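Local atomic coordinates of Lmo1076 protein (Listeria monocytogenes serovar 1/2a, PDB entry 3FI7), a protein that hydrolyses bacterial peptidoglycan as the autolysin Auto, the chain being its N-acetylglucosaminidase catalytic domain of family GH73. Residues Q30-N35 with Y177-Y182; M55-A59 with L120-A124; K47-Y51 with A124-R128. All coordinates share one frame; numbering follows the deposited sequence.

Interaction 1: Q30-N35 with Y177-Y182; sequences QQTFIN and YNLTQY
Ile34 is the knob of this contact, and Tyr177, Leu179 and Tyr182 form the hollow that takes it. The contact joins helix 29-47 of the lysozyme-like glucosaminidase domain to segment 177-182, near the end of this construct, at the Schellman motif that ends helix 166-176, with Asn178 as its C-prime residue. The CD1 methyl of Ile34 rests 3.6 Å from CD1 of the Tyr177 ring, and the Leu179 CD2 methyl flanks it about a right angle away. The other branch of Ile34, CG2, stands anti to the backbone N and meets the hydroxyl end of Tyr182, 3.7 Å from OH. One side chain thus fills the groove between two tyrosines. Tyr177 reaches on along the helix, its OH lying 3.5 Å from Gln30 CB. Trp65 packs against Gln30, Ile34 and the Tyr177 ring.

The polar edge is bridged by water rather than by direct bonds. Gln31 bends at chi2 (66°), and its NE2 donates to Asn35 OD1 at 2.9 Å, which fixes the turn of the amide. One water joins Gln31 OE1 to Tyr177 O. A second accepts a hydrogen bond from Gln31 NE2 and donates one to the same carbonyl, lying 3.2 Å from Tyr182 OH.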
loop_
_atom_site.group_PDB
_atom_site.type_symbol
_atom_site.label_atom_id
_atom_site.label_comp_id
_atom_site.label_asym_id
_atom_site.label_seq_id
_atom_site.Cartn_x
_atom_site.Cartn_y
_atom_site.Cartn_z
ATOM N N GLN A 30 6.579 10.943 3.498
ATOM C CA GLN A 30 6.603 9.616 2.869
ATOM C C GLN A 30 6.945 8.537 3.894
ATOM O O GLN A 30 6.268 7.505 3.991
ATOM C CB GLN A 30 7.621 9.548 1.715
ATOM C CG GLN A 30 7.354 10.472 0.521
ATOM C CD GLN A 30 8.007 11.845 0.649
ATOM O OE1 GLN A 30 8.009 12.452 1.718
ATOM N NE2 GLN A 30 8.545 12.345 -0.456
ATOM N N GLN A 31 8.006 8.782 4.655
ATOM C CA GLN A 31 8.490 7.821 5.643
ATOM C C GLN A 31 7.478 7.707 6.780
ATOM O O GLN A 31 7.227 6.621 7.306
ATOM C CB GLN A 31 9.862 8.249 6.179
ATOM C CG GLN A 31 10.496 7.262 7.153
ATOM C CD GLN A 31 10.862 5.943 6.490
ATOM O OE1 GLN A 31 11.610 5.906 5.509
ATOM N NE2 GLN A 31 10.334 4.852 7.025
ATOM N N THR A 32 6.878 8.837 7.137
ATOM C CA THR A 32 5.870 8.855 8.191
ATOM C C THR A 32 4.652 8.027 7.785
ATOM O O THR A 32 4.067 7.314 8.611
ATOM C CB THR A 32 5.456 10.287 8.526
ATOM O OG1 THR A 32 6.558 10.946 9.152
ATOM C CG2 THR A 32 4.230 10.317 9.454
ATOM N N PHE A 33 4.285 8.098 6.509
ATOM C CA PHE A 33 3.184 7.276 6.019
ATOM C C PHE A 33 3.516 5.788 6.145
ATOM O O PHE A 33 2.730 5.016 6.689
ATOM C CB PHE A 33 2.814 7.620 4.573
ATOM C CG PHE A 33 1.818 6.672 3.978
ATOM C CD1 PHE A 33 2.234 5.634 3.163
ATOM C CD2 PHE A 33 0.464 6.789 4.277
ATOM C CE1 PHE A 33 1.312 4.745 2.622
ATOM C CE2 PHE A 33 -0.460 5.901 3.743
ATOM C CZ PHE A 33 -0.034 4.880 2.914
ATOM N N ILE A 34 4.679 5.384 5.642
ATOM C CA ILE A 34 5.123 4.003 5.822
ATOM C C ILE A 34 5.114 3.602 7.305
ATOM O O ILE A 34 4.550 2.576 7.666
ATOM C CB ILE A 34 6.516 3.781 5.232
ATOM C CG1 ILE A 34 6.455 3.832 3.702
ATOM C CG2 ILE A 34 7.098 2.458 5.720
ATOM C CD1 ILE A 34 7.769 4.261 3.049
ATOM N N ASN A 35 5.717 4.427 8.160
ATOM C CA ASN A 35 5.786 4.120 9.588
ATOM C C ASN A 35 4.399 3.896 10.181
ATOM O O ASN A 35 4.238 3.096 11.087
ATOM C CB ASN A 35 6.500 5.235 10.362
ATOM C CG ASN A 35 7.953 5.418 9.933
ATOM O OD1 ASN A 35 8.542 4.553 9.281
ATOM N ND2 ASN A 35 8.530 6.558 10.295
ATOM N N TYR A 177 12.743 2.624 -0.224
ATOM C CA TYR A 177 12.462 2.734 1.207
ATOM C C TYR A 177 12.801 1.457 1.999
ATOM O O TYR A 177 12.397 1.326 3.159
ATOM C CB TYR A 177 11.006 3.188 1.442
ATOM C CG TYR A 177 10.771 4.600 0.957
ATOM C CD1 TYR A 177 10.855 5.679 1.832
ATOM C CD2 TYR A 177 10.514 4.862 -0.385
ATOM C CE1 TYR A 177 10.665 6.979 1.389
ATOM C CE2 TYR A 177 10.324 6.164 -0.837
ATOM C CZ TYR A 177 10.403 7.216 0.049
ATOM O OH TYR A 177 10.226 8.506 -0.403
ATOM N N ASN A 178 13.563 0.550 1.374
ATOM C CA ASN A 178 13.902 -0.762 1.947
ATOM C C ASN A 178 12.700 -1.418 2.619
ATOM O O ASN A 178 12.743 -1.802 3.790
ATOM C CB ASN A 178 15.091 -0.680 2.916
ATOM C CG ASN A 178 15.777 -2.034 3.124
ATOM O OD1 ASN A 178 15.556 -2.982 2.368
ATOM N ND2 ASN A 178 16.617 -2.122 4.152
ATOM N N LEU A 179 11.619 -1.565 1.859
ATOM C CA LEU A 179 10.400 -2.139 2.420
ATOM C C LEU A 179 10.525 -3.637 2.734
ATOM O O LEU A 179 9.700 -4.186 3.458
ATOM C CB LEU A 179 9.190 -1.842 1.531
ATOM C CG LEU A 179 8.921 -0.344 1.325
ATOM C CD1 LEU A 179 7.677 -0.122 0.454
ATOM C CD2 LEU A 179 8.777 0.367 2.678
ATOM N N THR A 180 11.560 -4.292 2.213
ATOM C CA THR A 180 11.763 -5.710 2.531
ATOM C C THR A 180 12.113 -5.953 4.004
ATOM O O THR A 180 11.997 -7.075 4.484
ATOM C CB THR A 180 12.812 -6.392 1.619
ATOM O OG1 THR A 180 14.022 -5.633 1.625
ATOM C CG2 THR A 180 12.300 -6.497 0.191
ATOM N N GLN A 181 12.522 -4.908 4.719
ATOM C CA GLN A 181 12.800 -5.030 6.151
ATOM C C GLN A 181 11.573 -5.579 6.876
ATOM O O GLN A 181 11.689 -6.216 7.919
ATOM C CB GLN A 181 13.202 -3.676 6.761
ATOM C CG GLN A 181 12.025 -2.720 7.011
ATOM C CD GLN A 181 12.482 -1.337 7.451
ATOM O OE1 GLN A 181 12.578 -1.049 8.652
ATOM N NE2 GLN A 181 12.777 -0.472 6.478
ATOM N N TYR A 182 10.398 -5.336 6.307
ATOM C CA TYR A 182 9.145 -5.742 6.938
ATOM C C TYR A 182 8.728 -7.166 6.566
ATOM O O TYR A 182 7.802 -7.708 7.160
ATOM C CB TYR A 182 8.022 -4.753 6.591
ATOM C CG TYR A 182 8.331 -3.320 6.978
ATOM C CD1 TYR A 182 8.406 -2.937 8.322
ATOM C CD2 TYR A 182 8.562 -2.354 6.008
ATOM C CE1 TYR A 182 8.700 -1.625 8.685
ATOM C CE2 TYR A 182 8.871 -1.035 6.359
ATOM C CZ TYR A 182 8.931 -0.680 7.697
ATOM O OH TYR A 182 9.235 0.614 8.041
HETATM O O HOH W 1 13.188 3.835 4.598
HETATM O O HOH W 2 10.771 2.188 5.782
#

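Interaction 2: M55-A59 with L120-A124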
loop_
_atom_site.group_PDB
_atom_site.type_symbol
_atom_site.label_atom_id
_atom_site.label_comp_id
_atom_site.label_asym_id
_atom_site.label_seq_id
_atom_site.Cartn_x
_atom_site.Cartn_y
_atom_site.Cartn_z
ATOM N N MET A 55 2.354 -4.817 0.024
ATOM C CA MET A 55 1.173 -4.119 0.538
ATOM C C MET A 55 1.451 -2.648 0.869
ATOM O O MET A 55 0.646 -1.761 0.564
ATOM C CB MET A 55 0.621 -4.823 1.781
ATOM C CG MET A 55 -0.608 -4.119 2.361
ATOM S SD MET A 55 -1.268 -4.877 3.868
ATOM C CE MET A 55 -2.325 -6.144 3.172
ATOM N N ILE A 56 2.587 -2.395 1.510
ATOM C CA ILE A 56 2.940 -1.037 1.891
ATOM C C ILE A 56 3.200 -0.216 0.632
ATOM O O ILE A 56 2.750 0.917 0.527
ATOM C CB ILE A 56 4.167 -1.010 2.835
ATOM C CG1 ILE A 56 3.821 -1.665 4.174
ATOM C CG2 ILE A 56 4.649 0.411 3.045
ATOM C CD1 ILE A 56 5.032 -2.181 4.942
ATOM N N ALA A 57 3.912 -0.795 -0.330
ATOM C CA ALA A 57 4.167 -0.099 -1.594
ATOM C C ALA A 57 2.863 0.199 -2.338
ATOM O O ALA A 57 2.678 1.293 -2.865
ATOM C CB ALA A 57 5.101 -0.902 -2.467
ATOM N N GLN A 58 1.952 -0.769 -2.367
ATOM C CA GLN A 58 0.653 -0.544 -2.993
ATOM C C GLN A 58 -0.110 0.568 -2.297
ATOM O O GLN A 58 -0.694 1.426 -2.958
ATOM C CB GLN A 58 -0.200 -1.816 -3.004
ATOM C CG GLN A 58 0.054 -2.712 -4.185
ATOM C CD GLN A 58 -1.100 -3.663 -4.436
ATOM O OE1 GLN A 58 -1.346 -4.576 -3.649
ATOM N NE2 GLN A 58 -1.814 -3.457 -5.541
ATOM N N ALA A 59 -0.098 0.563 -0.964
ATOM C CA ALA A 59 -0.842 1.575 -0.222
ATOM C C ALA A 59 -0.311 2.965 -0.517
ATOM O O ALA A 59 -1.094 3.893 -0.678
ATOM C CB ALA A 59 -0.820 1.303 1.266
ATOM N N LEU A 120 -6.432 -1.700 4.677
ATOM C CA LEU A 120 -5.366 -2.662 4.388
ATOM C C LEU A 120 -5.907 -4.092 4.357
ATOM O O LEU A 120 -5.531 -4.889 3.498
ATOM C CB LEU A 120 -4.228 -2.553 5.407
ATOM C CG LEU A 120 -3.463 -1.227 5.385
ATOM C CD1 LEU A 120 -2.744 -0.983 6.715
ATOM C CD2 LEU A 120 -2.489 -1.167 4.200
ATOM N N GLU A 121 -6.796 -4.417 5.287
ATOM C CA GLU A 121 -7.343 -5.767 5.339
ATOM C C GLU A 121 -8.155 -6.099 4.077
ATOM O O GLU A 121 -8.098 -7.228 3.578
ATOM C CB GLU A 121 -8.171 -5.991 6.607
ATOM C CG GLU A 121 -8.742 -7.405 6.705
ATOM C CD GLU A 121 -8.899 -7.893 8.139
ATOM O OE1 GLU A 121 -8.985 -7.044 9.055
ATOM O OE2 GLU A 121 -8.939 -9.130 8.348
ATOM N N ASP A 122 -8.901 -5.121 3.566
ATOM C CA ASP A 122 -9.621 -5.303 2.308
ATOM C C ASP A 122 -8.680 -5.641 1.161
ATOM O O ASP A 122 -8.992 -6.506 0.347
ATOM C CB ASP A 122 -10.472 -4.077 1.951
ATOM C CG ASP A 122 -11.971 -4.332 2.115
ATOM O OD1 ASP A 122 -12.764 -3.642 1.431
ATOM O OD2 ASP A 122 -12.356 -5.221 2.915
ATOM N N ASN A 123 -7.535 -4.961 1.100
ATOM C CA ASN A 123 -6.532 -5.243 0.076
ATOM C C ASN A 123 -6.016 -6.669 0.224
ATOM O O ASN A 123 -5.859 -7.386 -0.765
ATOM C CB ASN A 123 -5.383 -4.219 0.127
ATOM C CG ASN A 123 -4.154 -4.654 -0.674
ATOM O OD1 ASN A 123 -3.195 -5.194 -0.118
ATOM N ND2 ASN A 123 -4.170 -4.405 -1.974
ATOM N N ALA A 124 -5.775 -7.085 1.464
ATOM C CA ALA A 124 -5.298 -8.444 1.733
ATOM C C ALA A 124 -6.342 -9.487 1.326
ATOM O O ALA A 124 -6.011 -10.513 0.739
ATOM C CB ALA A 124 -4.937 -8.605 3.202
HETATM O O HOH W 3 -0.667 -5.818 -1.366
#
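Gln58 OE1 is gripped by two donors, Asn123 ND2 at 3.3 Å and a water at 2.7 Å. Both sit in a buried contact between helices 52-63 and 116-129 of the lysozyme-like domain. The axes of the short segments pass 11.1 Å apart, with 117° between their directions. That wide spacing is bridged by long side chains. The N-H of Asn123 ND2 points fairly straight at OE1 (162°) but comes in above the carbonyl plane of Gln58, not on a lone pair. The two amide planes are turned 68° apart. The water also donates to Asn123 OD1, so both ends of the asparagine amide are tied to Gln58, one directly and one through the water. Gln58 NE2 donates instead to Tyr166 OH, and the glutamine thereby links three helices.

Beside this polar patch, Met55 spans the apolar part of the gap. Its chain is fully extended to SD (chi1 179°) and bends only at chi3. Met55 crosses Leu120 at a slant, with SD 3.9 Å from CD2. Ala59 CB touches the same leucine methyl from the next turn of helix 52-63. The Met55 CE methyl ends among Leu120 O, Asn123 OD1 and Ala124, 3.6 Å from Ala124 CB.

Interaction 3: K47-Y51 with A124-R128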
loop_
_atom_site.group_PDB
_atom_site.type_symbol
_atom_site.label_atom_id
_atom_site.label_comp_id
_atom_site.label_asym_id
_atom_site.label_seq_id
_atom_site.Cartn_x
_atom_site.Cartn_y
_atom_site.Cartn_z
ATOM N N LYS A 47 -1.246 -13.110 8.464
ATOM C CA LYS A 47 -2.535 -13.791 8.494
ATOM C C LYS A 47 -2.994 -14.270 7.104
ATOM O O LYS A 47 -3.590 -15.333 6.980
ATOM C CB LYS A 47 -3.579 -12.868 9.119
ATOM C CG LYS A 47 -4.997 -13.376 9.065
ATOM C CD LYS A 47 -5.919 -12.380 9.744
ATOM C CE LYS A 47 -7.374 -12.750 9.563
ATOM N NZ LYS A 47 -8.252 -11.719 10.189
ATOM N N TYR A 48 -2.704 -13.490 6.065
ATOM C CA TYR A 48 -3.109 -13.836 4.702
ATOM C C TYR A 48 -1.954 -14.320 3.820
ATOM O O TYR A 48 -2.121 -14.469 2.609
ATOM C CB TYR A 48 -3.800 -12.646 4.031
ATOM C CG TYR A 48 -5.107 -12.260 4.678
ATOM C CD1 TYR A 48 -6.305 -12.822 4.257
ATOM C CD2 TYR A 48 -5.142 -11.343 5.715
ATOM C CE1 TYR A 48 -7.503 -12.475 4.849
ATOM C CE2 TYR A 48 -6.332 -10.992 6.316
ATOM C CZ TYR A 48 -7.511 -11.559 5.880
ATOM O OH TYR A 48 -8.702 -11.206 6.478
ATOM N N ASN A 49 -0.795 -14.562 4.432
ATOM C CA ASN A 49 0.422 -14.998 3.726
ATOM C C ASN A 49 0.768 -14.216 2.441
ATOM O O ASN A 49 0.862 -14.785 1.356
ATOM C CB ASN A 49 0.403 -16.514 3.467
ATOM C CG ASN A 49 1.805 -17.093 3.283
ATOM O OD1 ASN A 49 2.768 -16.617 3.888
ATOM N ND2 ASN A 49 1.924 -18.117 2.441
ATOM N N LEU A 50 0.960 -12.907 2.587
ATOM C CA LEU A 50 1.342 -12.023 1.488
ATOM C C LEU A 50 2.627 -11.279 1.864
ATOM O O LEU A 50 3.077 -11.366 3.006
ATOM C CB LEU A 50 0.232 -11.009 1.241
ATOM C CG LEU A 50 -1.185 -11.548 1.038
ATOM C CD1 LEU A 50 -2.178 -10.396 0.947
ATOM C CD2 LEU A 50 -1.245 -12.397 -0.214
ATOM N N TYR A 51 3.220 -10.550 0.918
ATOM C CA TYR A 51 4.378 -9.695 1.240
ATOM C C TYR A 51 3.946 -8.337 1.796
ATOM O O TYR A 51 3.257 -7.572 1.114
ATOM C CB TYR A 51 5.258 -9.442 0.008
ATOM C CG TYR A 51 6.137 -10.594 -0.410
ATOM C CD1 TYR A 51 7.344 -10.832 0.226
ATOM C CD2 TYR A 51 5.763 -11.439 -1.463
ATOM C CE1 TYR A 51 8.161 -11.888 -0.159
ATOM C CE2 TYR A 51 6.568 -12.493 -1.856
ATOM C CZ TYR A 51 7.767 -12.718 -1.195
ATOM O OH TYR A 51 8.583 -13.764 -1.575
ATOM N N ALA A 124 -5.775 -7.085 1.464
ATOM C CA ALA A 124 -5.298 -8.444 1.733
ATOM C C ALA A 124 -6.342 -9.487 1.326
ATOM O O ALA A 124 -6.011 -10.513 0.739
ATOM C CB ALA A 124 -4.937 -8.605 3.202
ATOM N N LYS A 125 -7.602 -9.219 1.650
ATOM C CA LYS A 125 -8.688 -10.119 1.281
ATOM C C LYS A 125 -8.804 -10.213 -0.237
ATOM O O LYS A 125 -8.962 -11.298 -0.792
ATOM C CB LYS A 125 -10.013 -9.643 1.872
ATOM C CG LYS A 125 -10.200 -9.941 3.350
ATOM C CD LYS A 125 -11.472 -9.258 3.823
ATOM C CE LYS A 125 -11.923 -9.736 5.186
ATOM N NZ LYS A 125 -13.176 -9.026 5.577
ATOM N N LYS A 126 -8.717 -9.065 -0.897
ATOM C CA LYS A 126 -8.770 -9.006 -2.348
ATOM C C LYS A 126 -7.713 -9.917 -2.985
ATOM O O LYS A 126 -8.039 -10.740 -3.842
ATOM C CB LYS A 126 -8.603 -7.560 -2.815
ATOM C CG LYS A 126 -8.910 -7.315 -4.283
ATOM C CD LYS A 126 -8.939 -5.811 -4.577
ATOM C CE LYS A 126 -9.320 -5.518 -6.026
ATOM N NZ LYS A 126 -9.355 -4.053 -6.321
ATOM N N LEU A 127 -6.460 -9.779 -2.561
ATOM C CA LEU A 127 -5.375 -10.594 -3.109
ATOM C C LEU A 127 -5.510 -12.072 -2.778
ATOM O O LEU A 127 -5.315 -12.928 -3.644
ATOM C CB LEU A 127 -4.002 -10.092 -2.640
ATOM C CG LEU A 127 -3.608 -8.708 -3.176
ATOM C CD1 LEU A 127 -2.129 -8.415 -2.947
ATOM C CD2 LEU A 127 -3.943 -8.599 -4.641
ATOM N N ARG A 128 -5.822 -12.371 -1.520
ATOM C CA ARG A 128 -5.873 -13.753 -1.064
ATOM C C ARG A 128 -7.152 -14.460 -1.518
ATOM O O ARG A 128 -7.092 -15.575 -2.032
ATOM C CB ARG A 128 -5.715 -13.839 0.459
ATOM C CG ARG A 128 -6.076 -15.209 1.059
ATOM C CD ARG A 128 -5.222 -16.337 0.476
ATOM N NE ARG A 128 -3.793 -16.089 0.658
ATOM C CZ ARG A 128 -2.829 -16.890 0.214
ATOM N NH1 ARG A 128 -3.129 -18.001 -0.452
ATOM N NH2 ARG A 128 -1.559 -16.584 0.434
#
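Tyr48 leaves the end of helix 29-47 and comes within 6.4 Å of Arg128, CA to CA, while Asn49, at positive phi, is the C-prime residue of the Schellman motif that ends that helix. The turn leads into helix 52-63 and leaves the Tyr48 carbonyl pointing toward Arg128, with the Asn49 carbonyl close by.

Arg128 reaches them. Its first torsion (167°) sets CG beside the carbonyl carbon, and the chain then folds at chi2 and chi3, which brings the guanidinium back across the turn. NE and NH2 both donate to Tyr48 O, at 3.0 Å and 3.1 Å. They approach side-on, from one face of the carbonyl plane. NH2 also makes a weak bond to Asn49 O at 3.2 Å.

The Tyr48 ring lies across helix 116-129. The Ala124 methyl sits over one face in a CH-pi contact, 4.1 Å from CB to the ring centroid. Arg128 CG comes to the ring edge, and Lys125 CG meets the hydroxyl end, 3.7 Å from Tyr48 OH. That hydroxyl bonds to Glu121, which also pairs with Lys47. Deeper in, Leu50 CD1 packs on the backbone of Ala124 and lies 4.0 Å from Leu127 CB.

Glu144 forms a salt bridge with Arg128 NH1, and Trp142 makes a cation-pi contact with the guanidinium. The arginine charge therefore has an acid partner, while its other nitrogens hold the turn. Together these bonds imply that the guanidinium is fixed in rotation and ties the joint between two helices to a third.

Overall arrangement
Interaction 2 is the core contact, with every touching residue buried, while interactions 1 and 3 are only partly buried. Interactions 2 and 3 use successive parts of helix 116-129 and share Ala124, which meets a methionine methyl in one and a tyrosine face in the other. They also touch through Glu121 and Tyr48. Interaction 1 reaches interaction 2 by packing, as Tyr182 and Ile34 both rest on Ile56. It does not touch interaction 3, whose nearest atoms are about 7 Å away. The chemistry differs with place: water-bridged polar groups edge interaction 1, a hydrogen-bonded glutamine-asparagine pair sits inside interaction 2, and a charged arginine binds backbone carbonyls in interaction 3.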